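Local coordinates for 65 kDa virulence protein (PDB 2GWM), which is the C-terminal ADP-ribosyltransferase domain of the Salmonella toxin SpvB, which probably uses NAD+ to modify an arginine of actin and so blocks filament assembly, at residues H132-L137 with E148-P152; L8-A13 with L137-H142; T98-I104 with K156-I162. Numbering follows the deposited sequence.

Contact 1. Residues H132-L137 with E148-P152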
loop_
_atom_site.group_PDB
_atom_site.type_symbol
_atom_site.label_atom_id
_atom_site.label_comp_id
_atom_site.label_asym_id
_atom_site.label_seq_id
_atom_site.Cartn_x
_atom_site.Cartn_y
_atom_site.Cartn_z
ATOM N N HIS A 132 -11.872 -3.452 9.534
ATOM C CA HIS A 132 -10.575 -3.622 8.896
ATOM C C HIS A 132 -9.590 -2.554 9.418
ATOM O O HIS A 132 -10.015 -1.570 10.009
ATOM C CB HIS A 132 -10.728 -3.502 7.385
ATOM C CG HIS A 132 -11.156 -2.139 6.946
ATOM N ND1 HIS A 132 -10.262 -1.106 6.802
ATOM C CD2 HIS A 132 -12.378 -1.620 6.672
ATOM C CE1 HIS A 132 -10.909 -0.016 6.436
ATOM N NE2 HIS A 132 -12.195 -0.301 6.333
ATOM N N LYS A 133 -8.301 -2.755 9.164
ATOM C CA LYS A 133 -7.235 -1.907 9.742
ATOM C C LYS A 133 -6.849 -0.708 8.882
ATOM O O LYS A 133 -5.967 0.064 9.217
ATOM C CB LYS A 133 -6.003 -2.763 9.998
ATOM C CG LYS A 133 -6.198 -3.745 11.142
ATOM C CD LYS A 133 -4.902 -4.458 11.433
ATOM C CE LYS A 133 -5.027 -5.374 12.659
ATOM N NZ LYS A 133 -5.135 -4.616 13.906
ATOM N N GLY A 134 -7.515 -0.534 7.750
ATOM C CA GLY A 134 -7.216 0.587 6.914
ATOM C C GLY A 134 -7.731 1.890 7.477
ATOM O O GLY A 134 -8.803 1.935 8.093
ATOM N N ARG A 135 -6.995 2.969 7.271
ATOM C CA ARG A 135 -7.410 4.264 7.771
ATOM C C ARG A 135 -7.167 5.345 6.747
ATOM O O ARG A 135 -6.152 5.366 6.022
ATOM C CB ARG A 135 -6.661 4.624 9.051
ATOM C CG ARG A 135 -6.835 3.677 10.194
ATOM C CD ARG A 135 -8.188 3.828 10.787
ATOM N NE ARG A 135 -8.337 3.000 11.976
ATOM C CZ ARG A 135 -8.666 1.700 11.964
ATOM N NH1 ARG A 135 -8.861 1.054 10.833
ATOM N NH2 ARG A 135 -8.802 1.037 13.099
ATOM N N ILE A 136 -8.138 6.223 6.615
ATOM C CA ILE A 136 -7.997 7.377 5.754
ATOM C C ILE A 136 -7.015 8.355 6.394
ATOM O O ILE A 136 -7.118 8.706 7.563
ATOM C CB ILE A 136 -9.354 8.090 5.560
ATOM C CG1 ILE A 136 -10.306 7.200 4.738
ATOM C CG2 ILE A 136 -9.157 9.473 4.937
ATOM C CD1 ILE A 136 -10.032 7.039 3.337
ATOM N N LEU A 137 -6.063 8.807 5.598
ATOM C CA LEU A 137 -4.984 9.637 6.133
ATOM C C LEU A 137 -5.430 11.061 6.353
ATOM O O LEU A 137 -5.027 11.702 7.342
ATOM C CB LEU A 137 -3.794 9.627 5.214
ATOM C CG LEU A 137 -2.631 8.674 5.403
ATOM C CD1 LEU A 137 -2.664 7.692 6.572
ATOM C CD2 LEU A 137 -1.851 8.307 4.286
ATOM N N GLU A 148 -6.440 8.821 0.546
ATOM C CA GLU A 148 -5.613 7.625 0.676
ATOM C C GLU A 148 -6.064 6.888 1.884
ATOM O O GLU A 148 -6.104 7.473 2.975
ATOM C CB GLU A 148 -4.156 8.022 0.776
ATOM C CG GLU A 148 -3.217 6.849 0.872
ATOM C CD GLU A 148 -1.754 7.246 0.774
ATOM O OE1 GLU A 148 -1.442 8.481 0.787
ATOM O OE2 GLU A 148 -0.941 6.297 0.721
ATOM N N MET A 149 -6.326 5.600 1.718
ATOM C CA MET A 149 -6.541 4.692 2.832
ATOM C C MET A 149 -5.300 3.809 2.929
ATOM O O MET A 149 -4.954 3.092 1.980
ATOM C CB MET A 149 -7.745 3.790 2.577
ATOM C CG MET A 149 -7.799 2.719 3.599
ATOM S SD MET A 149 -9.415 2.067 3.880
ATOM C CE MET A 149 -9.618 3.346 4.985
ATOM N N LEU A 150 -4.570 3.917 4.041
ATOM C CA LEU A 150 -3.344 3.182 4.228
ATOM C C LEU A 150 -3.640 2.050 5.220
ATOM O O LEU A 150 -4.372 2.222 6.192
ATOM C CB LEU A 150 -2.262 4.118 4.817
ATOM C CG LEU A 150 -0.881 3.494 4.892
ATOM C CD1 LEU A 150 -0.276 3.317 3.586
ATOM C CD2 LEU A 150 0.025 4.425 5.710
ATOM N N PHE A 151 -3.050 0.888 4.941
ATOM C CA PHE A 151 -3.123 -0.283 5.770
ATOM C C PHE A 151 -1.753 -0.590 6.334
ATOM O O PHE A 151 -0.760 -0.439 5.660
ATOM C CB PHE A 151 -3.578 -1.482 4.907
ATOM C CG PHE A 151 -5.021 -1.413 4.445
ATOM C CD1 PHE A 151 -6.018 -2.074 5.104
ATOM C CD2 PHE A 151 -5.363 -0.622 3.375
ATOM C CE1 PHE A 151 -7.338 -2.009 4.682
ATOM C CE2 PHE A 151 -6.645 -0.532 2.973
ATOM C CZ PHE A 151 -7.627 -1.217 3.620
ATOM N N PRO A 152 -1.717 -1.060 7.580
ATOM C CA PRO A 152 -0.425 -1.460 8.131
ATOM C C PRO A 152 0.064 -2.738 7.538
ATOM O O PRO A 152 -0.657 -3.416 6.788
ATOM C CB PRO A 152 -0.731 -1.650 9.622
ATOM C CG PRO A 152 -2.149 -2.124 9.640
ATOM C CD PRO A 152 -2.804 -1.313 8.507
#
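Three backbone hydrogen bonds join 132-137 to 148-152. R135 and L150 form the hydrogen-bonded pair: R135 N donates to L150 O, and L150 N returns a bond to R135 O, each 2.9 Å long. Two residues on, L137 N donates to E148 O (2.9 Å), framing the non-hydrogen-bonded pair I136 and M149. The approach to the strand satisfies itself: G134 N donates to H132 ND1 (3.0 Å), while R135 NH1 donates to both H132 O (3.0 Å) and G134 O (2.9 Å). G134 leaves room for its neighbours, since a CB there would collide with F151 CZ and M149 SD; instead, its CA sits over the F151 ring, 3.6 Å from the centroid, as a CH-pi contact. Backbone bonds from M149 and F151 to strand 110-112 make 149-151 the central strand. E148 OE2 is held by S111 OG, an arrangement consistent with the Arg-Ser-Glu active site of arginine-specific ADP-ribosyltransferases, in which R81, S111 and E148 are the predicted catalytic residues.

Contact 2. Residues L8-A13 with L137-H142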
loop_
_atom_site.group_PDB
_atom_site.type_symbol
_atom_site.label_atom_id
_atom_site.label_comp_id
_atom_site.label_asym_id
_atom_site.label_seq_id
_atom_site.Cartn_x
_atom_site.Cartn_y
_atom_site.Cartn_z
ATOM N N LEU A 8 4.087 8.799 11.206
ATOM C CA LEU A 8 3.252 8.522 10.039
ATOM C C LEU A 8 3.325 9.615 9.006
ATOM O O LEU A 8 3.370 9.352 7.776
ATOM C CB LEU A 8 1.796 8.316 10.495
ATOM C CG LEU A 8 0.751 8.069 9.356
ATOM C CD1 LEU A 8 1.128 6.832 8.572
ATOM C CD2 LEU A 8 -0.592 7.913 10.019
ATOM N N ARG A 9 3.336 10.867 9.433
ATOM C CA ARG A 9 3.546 11.978 8.489
ATOM C C ARG A 9 4.853 11.808 7.732
ATOM O O ARG A 9 4.905 11.981 6.516
ATOM C CB ARG A 9 3.537 13.328 9.219
ATOM C CG ARG A 9 2.184 13.751 9.805
ATOM C CD ARG A 9 2.267 15.141 10.487
ATOM N NE ARG A 9 0.957 15.567 10.933
ATOM C CZ ARG A 9 0.002 16.086 10.149
ATOM N NH1 ARG A 9 0.197 16.316 8.847
ATOM N NH2 ARG A 9 -1.180 16.397 10.688
ATOM N N TYR A 10 5.920 11.438 8.441
ATOM C CA TYR A 10 7.216 11.237 7.802
ATOM C C TYR A 10 7.189 10.066 6.827
ATOM O O TYR A 10 7.740 10.146 5.746
ATOM C CB TYR A 10 8.273 10.998 8.890
ATOM C CG TYR A 10 9.633 10.805 8.320
ATOM C CD1 TYR A 10 10.458 11.871 8.082
ATOM C CD2 TYR A 10 10.102 9.532 8.021
ATOM C CE1 TYR A 10 11.699 11.681 7.541
ATOM C CE2 TYR A 10 11.329 9.328 7.453
ATOM C CZ TYR A 10 12.158 10.399 7.257
ATOM O OH TYR A 10 13.442 10.256 6.750
ATOM N N TYR A 11 6.574 8.958 7.217
ATOM C CA TYR A 11 6.315 7.825 6.337
ATOM C C TYR A 11 5.701 8.324 5.025
ATOM O O TYR A 11 6.156 7.971 3.952
ATOM C CB TYR A 11 5.339 6.843 7.024
ATOM C CG TYR A 11 4.905 5.803 6.036
ATOM C CD1 TYR A 11 5.645 4.659 5.831
ATOM C CD2 TYR A 11 3.769 5.991 5.276
ATOM C CE1 TYR A 11 5.255 3.723 4.854
ATOM C CE2 TYR A 11 3.402 5.058 4.290
ATOM C CZ TYR A 11 4.144 3.956 4.077
ATOM O OH TYR A 11 3.750 3.059 3.081
ATOM N N SER A 12 4.622 9.076 5.149
ATOM C CA SER A 12 3.900 9.575 3.963
ATOM C C SER A 12 4.797 10.440 3.062
ATOM O O SER A 12 4.751 10.343 1.843
ATOM C CB SER A 12 2.624 10.318 4.399
ATOM O OG SER A 12 1.954 10.930 3.304
ATOM N N ALA A 13 5.574 11.315 3.683
ATOM C CA ALA A 13 6.440 12.217 2.934
ATOM C C ALA A 13 7.590 11.509 2.255
ATOM O O ALA A 13 7.925 11.795 1.100
ATOM C CB ALA A 13 7.001 13.226 3.855
ATOM N N LEU A 137 -6.063 8.807 5.598
ATOM C CA LEU A 137 -4.984 9.637 6.133
ATOM C C LEU A 137 -5.430 11.061 6.353
ATOM O O LEU A 137 -5.027 11.702 7.342
ATOM C CB LEU A 137 -3.794 9.627 5.214
ATOM C CG LEU A 137 -2.631 8.674 5.403
ATOM C CD1 LEU A 137 -2.664 7.692 6.572
ATOM C CD2 LEU A 137 -1.851 8.307 4.286
ATOM N N GLY A 138 -6.249 11.562 5.441
ATOM C CA GLY A 138 -6.666 12.944 5.499
ATOM C C GLY A 138 -5.446 13.861 5.515
ATOM O O GLY A 138 -4.543 13.716 4.694
ATOM N N ASP A 139 -5.437 14.772 6.476
ATOM C CA ASP A 139 -4.410 15.788 6.526
ATOM C C ASP A 139 -3.064 15.256 7.024
ATOM O O ASP A 139 -2.074 15.972 7.017
ATOM C CB ASP A 139 -4.820 16.930 7.432
ATOM C CG ASP A 139 -3.936 18.147 7.236
ATOM O OD1 ASP A 139 -3.840 18.636 6.094
ATOM O OD2 ASP A 139 -3.326 18.595 8.212
ATOM N N VAL A 140 -3.024 14.014 7.460
ATOM C CA VAL A 140 -1.753 13.377 7.791
ATOM C C VAL A 140 -0.926 13.167 6.527
ATOM O O VAL A 140 0.306 13.126 6.572
ATOM C CB VAL A 140 -1.967 12.083 8.511
ATOM C CG1 VAL A 140 -0.664 11.372 8.695
ATOM C CG2 VAL A 140 -2.586 12.395 9.840
ATOM N N ALA A 141 -1.586 13.008 5.380
ATOM C CA ALA A 141 -0.858 12.757 4.142
ATOM C C ALA A 141 -0.002 13.965 3.819
ATOM O O ALA A 141 -0.436 15.116 3.991
ATOM C CB ALA A 141 -1.835 12.515 2.996
ATOM N N HIS A 142 1.166 13.733 3.246
ATOM C CA HIS A 142 2.062 14.841 2.956
ATOM C C HIS A 142 1.493 15.734 1.898
ATOM O O HIS A 142 1.483 16.964 2.055
ATOM C CB HIS A 142 3.421 14.332 2.508
ATOM C CG HIS A 142 4.423 15.427 2.378
ATOM N ND1 HIS A 142 4.901 16.112 3.480
ATOM C CD2 HIS A 142 4.946 16.034 1.295
ATOM C CE1 HIS A 142 5.740 17.044 3.067
ATOM N NE2 HIS A 142 5.773 17.026 1.749
HETATM O O HOH W 1 1.906 15.451 6.812
#
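A loop can be docked on a helix by one face of that helix, and here L8, R9, S12 and A13 supply it. The loop begins with L137, whose CD1 lies 4.0 Å from L8 CD2 in an apolar patch that also takes in L68 of helix 50-69 and L150. Next comes a tight 3-10 turn, held by V140 N to L137 O and A141 N to G138 O, both 3.1 Å. Within it, D139 offers its carbonyl: R9 NH1 donates to D139 O at 2.9 Å, whereas the salt bridge from R9 NH2 to D139 OD2 is long at 3.9 Å. Each charge has another partner, E1 for the R9 guanidinium and K144 for D139. V140 gives up the most surface in this contact. Its CG1 packs against L8 CG (3.7 Å) and R9 CG (3.9 Å), its CA lies under a face of the R9 guanidinium, and a water 2.8 Å from both R9 NH1 and V140 O links the two residues. A141 then brings its CA to 3.5 Å from S12 OG. At H142 the backbone N donates to S12 OG (2.9 Å), and the imidazole lays a face over A13, with A13 CB 3.9 Å from the ring centroid in a CH-pi contact. The chemistry is thus graded, from buried leucine and valine packing to more exposed polar bonds. Because R9 and S12 both bind main-chain atoms of the loop, much of the polar recognition reads its backbone shape more than its side chains.

Contact 3. Residues T98-I104 with K156-I162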
loop_
_atom_site.group_PDB
_atom_site.type_symbol
_atom_site.label_atom_id
_atom_site.label_comp_id
_atom_site.label_asym_id
_atom_site.label_seq_id
_atom_site.Cartn_x
_atom_site.Cartn_y
_atom_site.Cartn_z
ATOM N N THR A 98 -3.165 -13.647 -9.489
ATOM C CA THR A 98 -4.146 -14.077 -10.525
ATOM C C THR A 98 -4.505 -15.531 -10.399
ATOM O O THR A 98 -5.059 -16.145 -11.304
ATOM C CB THR A 98 -3.694 -13.772 -11.977
ATOM O OG1 THR A 98 -2.462 -14.424 -12.246
ATOM C CG2 THR A 98 -3.554 -12.320 -12.196
ATOM N N THR A 99 -4.223 -16.072 -9.233
ATOM C CA THR A 99 -4.687 -17.419 -8.863
ATOM C C THR A 99 -5.991 -17.290 -8.063
ATOM O O THR A 99 -6.004 -16.859 -6.884
ATOM C CB THR A 99 -3.626 -18.169 -8.085
ATOM O OG1 THR A 99 -2.427 -18.265 -8.880
ATOM C CG2 THR A 99 -4.100 -19.562 -7.750
ATOM N N ILE A 100 -7.093 -17.693 -8.693
ATOM C CA ILE A 100 -8.392 -17.584 -8.067
ATOM C C ILE A 100 -8.375 -18.316 -6.740
ATOM O O ILE A 100 -7.935 -19.478 -6.649
ATOM C CB ILE A 100 -9.522 -18.191 -8.944
ATOM C CG1 ILE A 100 -9.620 -17.481 -10.262
ATOM C CG2 ILE A 100 -10.838 -18.111 -8.185
ATOM C CD1 ILE A 100 -10.177 -16.127 -10.100
ATOM N N GLY A 101 -8.844 -17.626 -5.710
ATOM C CA GLY A 101 -8.934 -18.164 -4.382
ATOM C C GLY A 101 -7.661 -18.130 -3.564
ATOM O O GLY A 101 -7.680 -18.520 -2.392
ATOM N N ASN A 102 -6.558 -17.647 -4.151
ATOM C CA ASN A 102 -5.289 -17.497 -3.416
ATOM C C ASN A 102 -5.479 -16.518 -2.245
ATOM O O ASN A 102 -6.315 -15.605 -2.282
ATOM C CB ASN A 102 -4.181 -17.023 -4.347
ATOM C CG ASN A 102 -2.771 -17.275 -3.825
ATOM O OD1 ASN A 102 -2.544 -18.071 -2.905
ATOM N ND2 ASN A 102 -1.794 -16.627 -4.467
ATOM N N ILE A 103 -4.734 -16.748 -1.177
ATOM C CA ILE A 103 -4.678 -15.805 -0.072
ATOM C C ILE A 103 -3.267 -15.288 -0.009
ATOM O O ILE A 103 -2.311 -16.078 0.097
ATOM C CB ILE A 103 -5.130 -16.475 1.233
ATOM C CG1 ILE A 103 -6.606 -16.855 1.059
ATOM C CG2 ILE A 103 -4.957 -15.539 2.389
ATOM C CD1 ILE A 103 -7.145 -17.468 2.125
ATOM N N ILE A 104 -3.161 -13.969 -0.111
ATOM C CA ILE A 104 -1.858 -13.277 -0.183
ATOM C C ILE A 104 -1.683 -12.389 1.047
ATOM O O ILE A 104 -2.662 -11.929 1.606
ATOM C CB ILE A 104 -1.738 -12.452 -1.441
ATOM C CG1 ILE A 104 -1.925 -13.401 -2.634
ATOM C CG2 ILE A 104 -0.361 -11.722 -1.534
ATOM C CD1 ILE A 104 -1.987 -12.717 -3.903
ATOM N N LYS A 156 -3.957 -9.297 4.795
ATOM C CA LYS A 156 -4.293 -10.527 4.112
ATOM C C LYS A 156 -5.465 -10.261 3.155
ATOM O O LYS A 156 -6.478 -9.711 3.539
ATOM C CB LYS A 156 -4.727 -11.574 5.098
ATOM C CG LYS A 156 -4.704 -12.970 4.592
ATOM C CD LYS A 156 -5.093 -13.929 5.687
ATOM C CE LYS A 156 -4.016 -14.176 6.725
ATOM N NZ LYS A 156 -4.506 -15.117 7.853
ATOM N N LEU A 157 -5.281 -10.716 1.944
ATOM C CA LEU A 157 -6.323 -10.601 0.946
ATOM C C LEU A 157 -6.555 -11.851 0.162
ATOM O O LEU A 157 -5.646 -12.585 -0.192
ATOM C CB LEU A 157 -5.958 -9.568 -0.036
ATOM C CG LEU A 157 -5.541 -8.205 0.543
ATOM C CD1 LEU A 157 -4.105 -8.200 0.456
ATOM C CD2 LEU A 157 -6.119 -7.058 -0.210
ATOM N N LYS A 158 -7.808 -12.014 -0.150
ATOM C CA LYS A 158 -8.271 -13.135 -0.972
ATOM C C LYS A 158 -8.539 -12.666 -2.401
ATOM O O LYS A 158 -9.133 -11.622 -2.609
ATOM C CB LYS A 158 -9.546 -13.687 -0.398
ATOM C CG LYS A 158 -10.019 -14.797 -1.208
ATOM C CD LYS A 158 -11.282 -15.380 -0.705
ATOM C CE LYS A 158 -11.578 -16.695 -1.475
ATOM N NZ LYS A 158 -12.779 -17.422 -0.985
ATOM N N ILE A 159 -8.041 -13.447 -3.357
ATOM C CA ILE A 159 -8.264 -13.206 -4.787
ATOM C C ILE A 159 -9.564 -13.860 -5.109
ATOM O O ILE A 159 -9.668 -15.109 -5.097
ATOM C CB ILE A 159 -7.155 -13.885 -5.633
ATOM C CG1 ILE A 159 -5.732 -13.464 -5.189
ATOM C CG2 ILE A 159 -7.400 -13.640 -7.101
ATOM C CD1 ILE A 159 -5.525 -12.036 -5.122
ATOM N N GLU A 160 -10.581 -13.049 -5.411
ATOM C CA GLU A 160 -11.914 -13.592 -5.672
ATOM C C GLU A 160 -12.189 -13.831 -7.166
ATOM O O GLU A 160 -12.714 -14.872 -7.544
ATOM C CB GLU A 160 -12.935 -12.651 -5.032
ATOM C CG GLU A 160 -12.795 -12.619 -3.532
ATOM C CD GLU A 160 -13.976 -12.005 -2.828
ATOM O OE1 GLU A 160 -14.500 -10.953 -3.319
ATOM O OE2 GLU A 160 -14.332 -12.550 -1.767
ATOM N N SER A 161 -11.861 -12.871 -8.016
ATOM C CA SER A 161 -11.945 -13.088 -9.458
ATOM C C SER A 161 -11.002 -12.190 -10.216
ATOM O O SER A 161 -10.576 -11.148 -9.706
ATOM C CB SER A 161 -13.368 -12.863 -9.952
ATOM O OG SER A 161 -13.862 -11.562 -9.760
ATOM N N ILE A 162 -10.695 -12.610 -11.443
ATOM C CA ILE A 162 -9.826 -11.887 -12.334
ATOM C C ILE A 162 -10.622 -11.672 -13.610
ATOM O O ILE A 162 -11.268 -12.631 -14.104
ATOM C CB ILE A 162 -8.485 -12.617 -12.641
ATOM C CG1 ILE A 162 -7.711 -12.953 -11.344
ATOM C CG2 ILE A 162 -7.640 -11.749 -13.599
ATOM C CD1 ILE A 162 -7.919 -14.287 -10.776
#
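This contact is an antiparallel edge pairing in the five-stranded mixed sheet of the ADP-ribosyltransferase fold, where the outermost strand 103-106 is laid against strand 155-164 after a helix and a type II beta turn. The pairing proper is carried by I104 and L157, a hydrogen-bonded pair in which I104 N donates to L157 O (2.8 Å) and L157 N to I104 O (2.9 Å). I103 and K158 follow as the non-hydrogen-bonded pair, flanked on its other side by I159 N to N102 O at 3.0 Å. The turn from T99 to N102 closes with N102 N to T99 O (2.9 Å), and G101, its third residue, adopts the positive phi that a type II turn requires there. The side chain of N102, the last residue of the turn, donates from ND2 to E96 O of helix 91-97. I104 and L157 point to the same, buried face of the sheet; beside them, I104 CD1 meets I159 CD1 at 3.8 Å, while residues of helix 91-97 cover I104. On the I103 face, I103 CG2 touches K156 CG at 3.4 Å. Farther along, E160 and S161 both face N195 in a classic beta bulge, a break in the regular pairing with strand 192-198. Backbone bonding to strand 155-164 nevertheless continues past the ladder into the turn, where G101 N donates to I159 O at 2.7 Å.

In the fold
Contacts 1 and 2 form one continuous piece of structure, with centres 11 Å apart and L137 common to both; L150 CD2 of contact 1 also packs on Y11 CE2 (3.7 Å) and L8 CD1 (3.9 Å) of helix 3-24. The loop docked in contact 2 leads on to E148, so helix packing and the predicted active site are joined through a few residues. There, the E148 side chain lies about 3 Å from that of S111 and about 7 Å from that of R81. Contact 3, centred 20 Å from contact 1 and 29 Å from contact 2, belongs to the other sheet, yet strand 155-164 directly follows strand 149-151, and L157 comes within about 9 Å of R81, side chain to side chain.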